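Local coordinates for protein putative sulfatase yidJ (Bacteroides fragilis, PDB 2QZU) that probably hydrolyses sulfate esters as a metal-dependent arylsulfatase, at residues M127-K132 / V225-P230; H168-G173 / P181-T186. All blocks are in the same frame, centred on the assembly; numbering follows the deposited sequence.

Interaction 1 of 2, residues M127-K132 / V225-P230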
# COMPACT_ATOMS: atom_id res chain seq x y z
N MSE A 127 7.62 34.43 10.69
CA MSE A 127 7.55 33.34 9.70
C MSE A 127 7.23 31.94 10.23
O MSE A 127 7.75 31.53 11.27
CB MSE A 127 8.88 33.27 8.95
CG MSE A 127 9.39 34.59 8.41
SE MSE A 127 8.29 35.31 7.00
CE MSE A 127 8.58 33.95 5.65
N GLY A 128 6.41 31.21 9.49
CA GLY A 128 6.05 29.86 9.89
C GLY A 128 5.84 28.92 8.70
O GLY A 128 5.33 29.32 7.66
N TYR A 129 6.24 27.66 8.86
CA TYR A 129 6.08 26.66 7.81
C TYR A 129 5.60 25.36 8.44
O TYR A 129 6.23 24.83 9.35
CB TYR A 129 7.41 26.41 7.08
CG TYR A 129 7.26 25.64 5.78
CD1 TYR A 129 7.33 26.29 4.55
CD2 TYR A 129 7.01 24.27 5.78
CE1 TYR A 129 7.16 25.60 3.35
CE2 TYR A 129 6.84 23.56 4.58
CZ TYR A 129 6.91 24.24 3.37
OH TYR A 129 6.72 23.57 2.18
N ILE A 130 4.47 24.85 7.96
CA ILE A 130 3.91 23.61 8.48
C ILE A 130 3.66 22.65 7.33
O ILE A 130 3.01 23.02 6.35
CB ILE A 130 2.56 23.88 9.20
CG1 ILE A 130 2.75 24.90 10.33
CG2 ILE A 130 1.98 22.58 9.74
CD1 ILE A 130 1.44 25.39 10.92
N GLY A 131 4.18 21.43 7.42
CA GLY A 131 3.93 20.47 6.36
C GLY A 131 5.13 19.96 5.60
O GLY A 131 6.26 19.97 6.10
N LYS A 132 4.88 19.53 4.37
CA LYS A 132 5.89 18.98 3.48
C LYS A 132 6.80 20.04 2.87
O LYS A 132 6.32 21.02 2.29
CB LYS A 132 5.19 18.18 2.37
CG LYS A 132 6.12 17.57 1.34
CD LYS A 132 5.31 16.82 0.29
CE LYS A 132 6.21 16.31 -0.82
NZ LYS A 132 5.42 15.65 -1.90
N VAL A 225 3.07 29.22 5.77
CA VAL A 225 2.87 28.28 4.69
C VAL A 225 2.31 27.01 5.32
O VAL A 225 2.80 26.55 6.35
CB VAL A 225 4.19 27.90 3.97
CG1 VAL A 225 3.93 26.78 2.97
CG2 VAL A 225 4.78 29.11 3.27
N VAL A 226 1.26 26.46 4.72
CA VAL A 226 0.67 25.22 5.19
C VAL A 226 0.72 24.32 3.96
O VAL A 226 -0.02 24.52 3.00
CB VAL A 226 -0.79 25.41 5.66
CG1 VAL A 226 -1.35 24.09 6.18
CG2 VAL A 226 -0.86 26.47 6.75
N SER A 227 1.63 23.35 3.99
CA SER A 227 1.86 22.43 2.88
C SER A 227 1.31 21.04 3.20
O SER A 227 1.99 20.23 3.84
CB SER A 227 3.36 22.37 2.60
OG SER A 227 3.67 21.49 1.53
N MSE A 228 0.09 20.76 2.73
CA MSE A 228 -0.56 19.48 2.99
C MSE A 228 -0.17 18.43 1.96
O MSE A 228 0.08 18.75 0.79
CB MSE A 228 -2.07 19.66 3.00
CG MSE A 228 -2.55 20.61 4.08
SE MSE A 228 -4.45 20.97 3.93
CE MSE A 228 -4.70 22.02 5.54
N ASN A 229 -0.13 17.17 2.39
CA ASN A 229 0.25 16.07 1.51
C ASN A 229 -0.91 15.56 0.64
O ASN A 229 -0.79 15.52 -0.58
CB ASN A 229 0.87 14.94 2.33
CG ASN A 229 1.88 14.13 1.53
OD1 ASN A 229 1.64 13.79 0.38
ND2 ASN A 229 3.02 13.83 2.14
N PRO A 230 -2.03 15.15 1.26
CA PRO A 230 -3.13 14.68 0.41
C PRO A 230 -3.51 15.85 -0.50
O PRO A 230 -3.33 17.00 -0.11
CB PRO A 230 -4.24 14.36 1.41
CG PRO A 230 -3.49 14.02 2.68
CD PRO A 230 -2.38 15.04 2.69
O HOH W 1 4.18 13.45 -0.88

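Interaction 2 of 2, residues H168-G173 / P181-T186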
# COMPACT_ATOMS: atom_id res chain seq x y z
N HIS A 168 9.24 29.43 12.79
CA HIS A 168 8.32 28.46 13.38
C HIS A 168 8.32 27.31 12.38
O HIS A 168 7.95 27.49 11.22
CB HIS A 168 6.91 29.05 13.50
CG HIS A 168 5.92 28.11 14.11
ND1 HIS A 168 6.00 27.69 15.42
CD2 HIS A 168 4.83 27.50 13.59
CE1 HIS A 168 5.01 26.86 15.67
NE2 HIS A 168 4.28 26.73 14.58
N TRP A 169 8.71 26.13 12.85
CA TRP A 169 8.85 24.97 11.97
C TRP A 169 8.22 23.69 12.51
O TRP A 169 8.59 23.21 13.58
CB TRP A 169 10.35 24.77 11.72
CG TRP A 169 10.74 23.79 10.65
CD1 TRP A 169 11.11 22.48 10.81
CD2 TRP A 169 10.89 24.08 9.25
NE1 TRP A 169 11.48 21.94 9.60
CE2 TRP A 169 11.36 22.90 8.63
CE3 TRP A 169 10.67 25.22 8.47
CZ2 TRP A 169 11.62 22.82 7.26
CZ3 TRP A 169 10.93 25.14 7.10
CH2 TRP A 169 11.40 23.96 6.51
N ILE A 170 7.27 23.15 11.76
CA ILE A 170 6.61 21.89 12.09
C ILE A 170 6.49 21.25 10.71
O ILE A 170 5.45 21.33 10.06
CB ILE A 170 5.20 22.10 12.68
CG1 ILE A 170 5.31 22.94 13.95
CG2 ILE A 170 4.56 20.76 12.99
CD1 ILE A 170 3.98 23.37 14.52
N ALA A 171 7.56 20.60 10.29
CA ALA A 171 7.59 20.03 8.95
C ALA A 171 8.42 18.77 8.81
O ALA A 171 9.02 18.27 9.76
CB ALA A 171 8.11 21.09 7.99
N TYR A 172 8.44 18.26 7.58
CA TYR A 172 9.20 17.07 7.23
C TYR A 172 9.65 17.16 5.77
O TYR A 172 9.29 18.10 5.06
CB TYR A 172 8.34 15.82 7.45
CG TYR A 172 7.05 15.81 6.65
CD1 TYR A 172 5.92 16.50 7.10
CD2 TYR A 172 6.96 15.12 5.45
CE1 TYR A 172 4.73 16.50 6.36
CE2 TYR A 172 5.78 15.11 4.70
CZ TYR A 172 4.67 15.80 5.16
OH TYR A 172 3.51 15.79 4.43
N GLY A 173 10.46 16.19 5.33
CA GLY A 173 10.93 16.18 3.95
C GLY A 173 9.79 15.69 3.09
O GLY A 173 9.15 16.46 2.37
N PRO A 181 1.26 10.70 10.22
CA PRO A 181 2.35 11.54 9.73
C PRO A 181 3.40 11.82 10.79
O PRO A 181 3.15 11.64 11.98
CB PRO A 181 1.63 12.80 9.28
CG PRO A 181 0.55 12.93 10.31
CD PRO A 181 0.03 11.50 10.41
N MSE A 182 4.58 12.25 10.36
CA MSE A 182 5.64 12.61 11.30
C MSE A 182 6.11 14.02 11.01
O MSE A 182 5.94 14.53 9.89
CB MSE A 182 6.80 11.61 11.24
CG MSE A 182 7.24 11.18 9.86
SE MSE A 182 8.30 12.51 8.97
CE MSE A 182 8.92 11.48 7.48
N TYR A 183 6.68 14.66 12.02
CA TYR A 183 7.14 16.03 11.90
C TYR A 183 8.32 16.30 12.82
O TYR A 183 8.60 15.53 13.74
CB TYR A 183 6.03 17.00 12.33
CG TYR A 183 4.73 16.87 11.58
CD1 TYR A 183 4.50 17.60 10.41
CD2 TYR A 183 3.75 15.98 12.01
CE1 TYR A 183 3.32 17.45 9.69
CE2 TYR A 183 2.57 15.81 11.29
CZ TYR A 183 2.36 16.55 10.14
OH TYR A 183 1.20 16.37 9.42
N TRP A 184 8.99 17.41 12.54
CA TRP A 184 10.08 17.89 13.37
C TRP A 184 9.57 19.26 13.79
O TRP A 184 9.12 20.03 12.94
CB TRP A 184 11.36 18.10 12.56
CG TRP A 184 12.21 16.90 12.36
CD1 TRP A 184 13.12 16.37 13.23
CD2 TRP A 184 12.29 16.13 11.16
NE1 TRP A 184 13.77 15.31 12.64
CE2 TRP A 184 13.28 15.14 11.37
CE3 TRP A 184 11.62 16.17 9.93
CZ2 TRP A 184 13.62 14.20 10.39
CZ3 TRP A 184 11.96 15.24 8.95
CH2 TRP A 184 12.96 14.27 9.19
N ASN A 185 9.61 19.54 15.09
CA ASN A 185 9.19 20.85 15.57
C ASN A 185 10.42 21.75 15.41
O ASN A 185 11.46 21.29 14.94
CB ASN A 185 8.74 20.77 17.04
CG ASN A 185 9.77 20.10 17.92
OD1 ASN A 185 10.90 20.57 18.04
ND2 ASN A 185 9.38 18.99 18.54
N THR A 186 10.32 23.01 15.82
CA THR A 186 11.42 23.95 15.65
C THR A 186 12.78 23.58 16.24
O THR A 186 13.81 23.75 15.59
CB THR A 186 11.03 25.35 16.18
OG1 THR A 186 9.82 25.78 15.53
CG2 THR A 186 12.13 26.37 15.89
O HOH W 2 8.69 27.79 16.90

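Interaction 1 of 2, residues M127-K132 / V225-P230
Tyr129 and Val225 pair in register as neighbours on two parallel strands, 127-130 and 225-228, of the mixed sheet at the heart of the alkaline phosphatase-like sulfatase fold. The strand axes run 4.8 Å apart. Three backbone bonds join them: Val225 N to Gly128 O, Ile130 N to Val225 O, and Ser227 N to Ile130 O. Ser227 N reaches Ile130 O over 2.8 Å, almost straight. Lys132 N then bonds Ser227 O beyond the corner at Gly131.

The Tyr129 ring lies obliquely against Val225, with CE1 3.5 Å from Val225 CG1. Tyr129 CG stands anti to the backbone N (chi1 -167°), and the ring beyond it runs past Val225 to bring OH to Lys132 O. Ile130 and Val226 point to the other face, where helix 200-213 packs. Two hydroxyls grip Lys132 O. Ser227 OG donates to Lys132 O over 2.8 Å, in the carbonyl plane and on a lone pair. Tyr129 OH donates to Lys132 O over 2.6 Å, tilted off that plane. Arg80 also bonds Ser227 OG.

The extended Lys132 side chain carries NZ to a salt bridge with Asp36 and a weak bond to Ser76, the predicted 3-oxoalanine site, plain serine here. The strand ends thus reach the probable active site. Asn229 ND2 bonds Tyr172 OH. A water accepts from Lys132 NZ at 2.7 Å and donates to Asn229 OD1 at 2.9 Å.

Interaction 2 of 2, residues H168-G173 / P181-T186
Ala171 and Trp184 form a single antiparallel bridge, a hydrogen-bonded pair, between strand 168-172 and the segment that returns after a short loop. Strand 168-172 is the outermost strand of the large sheet on this side. Ala171 N bonds Trp184 O, and Trp184 N bonds Ala171 O at 2.9 Å. Both bonds bend somewhat, with N-H...O angles near 148°. The Ile170 CA hydrogen also faces Trp184 O.

The tight part is aromatic and lies around Tyr172. Tyr172 CG takes the crowded position between the backbone N and the carbonyl carbon (chi1 58°), and the ring beyond it stands beside that of Tyr183. The Tyr172 ring turns its edge to the face of Tyr183 in an offset edge-to-face pair, planes at 79°. The closest atoms are Tyr172 CE1 and Tyr183 CE1, 3.7 Å apart. The two side chains point the same way. Their hydroxyls have separate partners: Asn229 for Tyr172 and Glu204 for Tyr183. The bent chain of Met182, a selenomethionine, packs SE 3.6 Å from Tyr172 CB. SE also stands obliquely to the Tyr172 ring, a Met-aromatic contact. Trp184 presents its ring edge to the strand, with CE3 3.3 Å from Ala171 O and CZ3 near Tyr172 CA. The Ile170 side chain lies obliquely to that of Tyr183, more loosely, with Ile170 CG2 4.1 Å from Tyr183 CD1.

The other end is partly exposed and polar. His168, Asn185 and Thr186 lie there, and few side-chain atoms touch. Thr186 OG1 takes the place of a backbone acceptor: Trp169 N donates to it over 2.9 Å, nearly straight. A water joins the same hydroxyl to the imidazole, 2.7 Å from Thr186 OG1 and 3.1 Å from His168 ND1.

How the interactions relate
Interaction 1 lies inside the large sheet and is wholly buried. Interaction 2 sits at that sheet's edge and is partly exposed at one end. Strands 126-130 and 168-172 are neighbours, so the contacts share a border: Tyr129 N probably bonds His168 O, and Gly131 N probably bonds Ile170 O. The whole of interaction 2 falls in the sequence between the two strands of interaction 1. Regular parallel pairing dominates the first, with polar groups gathered at the strand ends. The second has one bridge and relies more on aromatic packing. The Tyr129 and Trp169 rings meet, and Asn229 bonds Tyr172, linking the two side-chain clusters.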